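Local atomic coordinates of sortase family protein (Clostridium perfringens, PDB entry 6IXZ), a protein that is a class C sortase, a cysteine transpeptidase of the kind that probably joins pilin subunits into pili on the bacterial surface. Residues G62-P67 with L73-G78. Sequence-based numbering, arbitrary orientation.
Sequences GYIEIP and LPIYYG
Y63 and I64 pair antiparallel with P74 and L73, and the short strand segments run at 134° to each other, well short of strictly antiparallel. They form the first beta hairpin of the sortase beta-barrel fold. I64 and L73 exchange two backbone hydrogen bonds: I64 N reaches L73 O at 2.9 Å, and L73 N reaches I64 O at 3.0 Å. A third hydrogen bond runs from I75 N to G62 O at 2.9 Å. P74 has no N-H to give, but it sits opposite Y63 in a non-hydrogen-bonded pair, so the ladder loses nothing there.

I64, L73 and I75 send their side chains to the same face of the sheet. I64 lies against L133 of strand 130-135, while L73 and I75 reach V88 and V90 of strand 88-90. The contact is therefore buried packing in the barrel. L73 is about 11 Å from the predicted active-site H110, side chain to side chain.

The Y63 and P74 side chains diverge, yet both touch I11 of helix 5-18. The Y63 ring extends from the hairpin partner and stacks with H134. E65 CD lies at the edge of that ring, in its plane, and E65 OE2 hydrogen-bonds to H134 NE2.

The side chains of I64 and I75 cross at about a right angle. I75 CG1 is anti to the carbonyl carbon (chi1 -64°), and the turn about the CB-CG1 bond then brings CD1 over the backbone of Y63 and I64. I75 CD1 lies 3.8 Å from I64 CB. I75 CD1 is also 3.4 Å from Y63 C.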
loop_
_atom_site.group_PDB
_atom_site.type_symbol
_atom_site.label_atom_id
_atom_site.label_comp_id
_atom_site.label_asym_id
_atom_site.label_seq_id
_atom_site.Cartn_x
_atom_site.Cartn_y
_atom_site.Cartn_z
ATOM N N GLY A 62 4.514 -1.700 7.532
ATOM C CA GLY A 62 3.893 -2.956 7.881
ATOM C C GLY A 62 4.036 -3.925 6.734
ATOM O O GLY A 62 4.987 -3.814 5.939
ATOM N N TYR A 63 3.055 -4.814 6.587
ATOM C CA TYR A 63 3.018 -5.724 5.447
ATOM C C TYR A 63 1.608 -6.096 4.928
ATOM O O TYR A 63 0.581 -5.873 5.577
ATOM C CB TYR A 63 3.794 -6.997 5.778
ATOM C CG TYR A 63 3.265 -7.727 6.989
ATOM C CD1 TYR A 63 2.456 -8.855 6.853
ATOM C CD2 TYR A 63 3.533 -7.257 8.272
ATOM C CE1 TYR A 63 1.941 -9.497 7.973
ATOM C CE2 TYR A 63 3.032 -7.892 9.388
ATOM C CZ TYR A 63 2.268 -9.024 9.240
ATOM O OH TYR A 63 1.791 -9.654 10.364
ATOM N N ILE A 64 1.591 -6.705 3.757
ATOM C CA ILE A 64 0.375 -7.166 3.141
ATOM C C ILE A 64 0.412 -8.689 3.009
ATOM O O ILE A 64 1.456 -9.273 2.711
ATOM C CB ILE A 64 0.157 -6.495 1.755
ATOM C CG1 ILE A 64 -1.129 -6.986 1.099
ATOM C CG2 ILE A 64 1.349 -6.729 0.823
ATOM C CD1 ILE A 64 -1.597 -6.103 -0.040
ATOM N N GLU A 65 -0.725 -9.327 3.269
ATOM C CA GLU A 65 -0.891 -10.760 3.001
ATOM C C GLU A 65 -2.021 -10.993 2.010
ATOM O O GLU A 65 -3.064 -10.354 2.106
ATOM C CB GLU A 65 -1.205 -11.522 4.289
ATOM C CG GLU A 65 -0.204 -11.331 5.405
ATOM C CD GLU A 65 -0.548 -12.196 6.604
ATOM O OE1 GLU A 65 0.203 -13.152 6.877
ATOM O OE2 GLU A 65 -1.648 -12.009 7.166
ATOM N N ILE A 66 -1.767 -11.834 1.010
ATOM C CA ILE A 66 -2.790 -12.273 0.053
ATOM C C ILE A 66 -2.800 -13.806 0.017
ATOM O O ILE A 66 -2.060 -14.431 -0.736
ATOM C CB ILE A 66 -2.530 -11.725 -1.376
ATOM C CG1 ILE A 66 -2.167 -10.225 -1.349
ATOM C CG2 ILE A 66 -3.750 -11.945 -2.258
ATOM C CD1 ILE A 66 -1.877 -9.633 -2.708
ATOM N N PRO A 67 -3.673 -14.424 0.825
ATOM C CA PRO A 67 -3.626 -15.896 1.031
ATOM C C PRO A 67 -3.780 -16.733 -0.246
ATOM O O PRO A 67 -3.027 -17.689 -0.489
ATOM C CB PRO A 67 -4.789 -16.169 1.999
ATOM C CG PRO A 67 -5.272 -14.852 2.491
ATOM C CD PRO A 67 -4.723 -13.756 1.614
ATOM N N LEU A 73 4.333 -9.562 2.046
ATOM C CA LEU A 73 5.402 -8.615 1.627
ATOM C C LEU A 73 5.395 -7.358 2.517
ATOM O O LEU A 73 4.317 -6.885 2.913
ATOM C CB LEU A 73 5.195 -8.194 0.170
ATOM C CG LEU A 73 5.422 -9.258 -0.916
ATOM C CD1 LEU A 73 4.867 -8.825 -2.249
ATOM C CD2 LEU A 73 6.879 -9.648 -1.048
ATOM N N PRO A 74 6.588 -6.769 2.780
ATOM C CA PRO A 74 6.644 -5.469 3.473
ATOM C C PRO A 74 6.107 -4.386 2.582
ATOM O O PRO A 74 6.190 -4.509 1.366
ATOM C CB PRO A 74 8.141 -5.237 3.723
ATOM C CG PRO A 74 8.837 -6.153 2.777
ATOM C CD PRO A 74 7.925 -7.343 2.590
ATOM N N ILE A 75 5.590 -3.338 3.192
ATOM C CA ILE A 75 5.128 -2.138 2.503
ATOM C C ILE A 75 5.961 -0.941 2.952
ATOM O O ILE A 75 6.033 -0.625 4.139
ATOM C CB ILE A 75 3.646 -1.866 2.770
ATOM C CG1 ILE A 75 2.785 -2.990 2.204
ATOM C CG2 ILE A 75 3.199 -0.554 2.132
ATOM C CD1 ILE A 75 1.582 -3.248 3.071
ATOM N N TYR A 76 6.676 -0.360 1.993
ATOM C CA TYR A 76 7.450 0.850 2.196
ATOM C C TYR A 76 6.573 2.070 1.857
ATOM O O TYR A 76 5.641 1.976 1.068
ATOM C CB TYR A 76 8.686 0.847 1.282
ATOM C CG TYR A 76 9.654 -0.283 1.557
ATOM C CD1 TYR A 76 9.472 -1.528 0.976
ATOM C CD2 TYR A 76 10.758 -0.107 2.396
ATOM C CE1 TYR A 76 10.367 -2.547 1.188
ATOM C CE2 TYR A 76 11.661 -1.129 2.604
ATOM C CZ TYR A 76 11.439 -2.354 2.028
ATOM O OH TYR A 76 12.295 -3.404 2.264
ATOM N N TYR A 77 6.912 3.226 2.409
ATOM C CA TYR A 77 6.429 4.467 1.838
ATOM C C TYR A 77 7.342 4.873 0.686
ATOM O O TYR A 77 8.573 4.821 0.813
ATOM C CB TYR A 77 6.370 5.606 2.865
ATOM C CG TYR A 77 5.641 6.800 2.292
ATOM C CD1 TYR A 77 6.344 7.871 1.716
ATOM C CD2 TYR A 77 4.271 6.757 2.113
ATOM C CE1 TYR A 77 5.676 8.923 1.115
ATOM C CE2 TYR A 77 3.590 7.806 1.520
ATOM C CZ TYR A 77 4.306 8.877 1.012
ATOM O OH TYR A 77 3.623 9.880 0.384
ATOM N N GLY A 78 6.720 5.284 -0.416
ATOM C CA GLY A 78 7.431 5.944 -1.503
ATOM C C GLY A 78 7.594 4.983 -2.661
ATOM O O GLY A 78 7.374 3.793 -2.508
#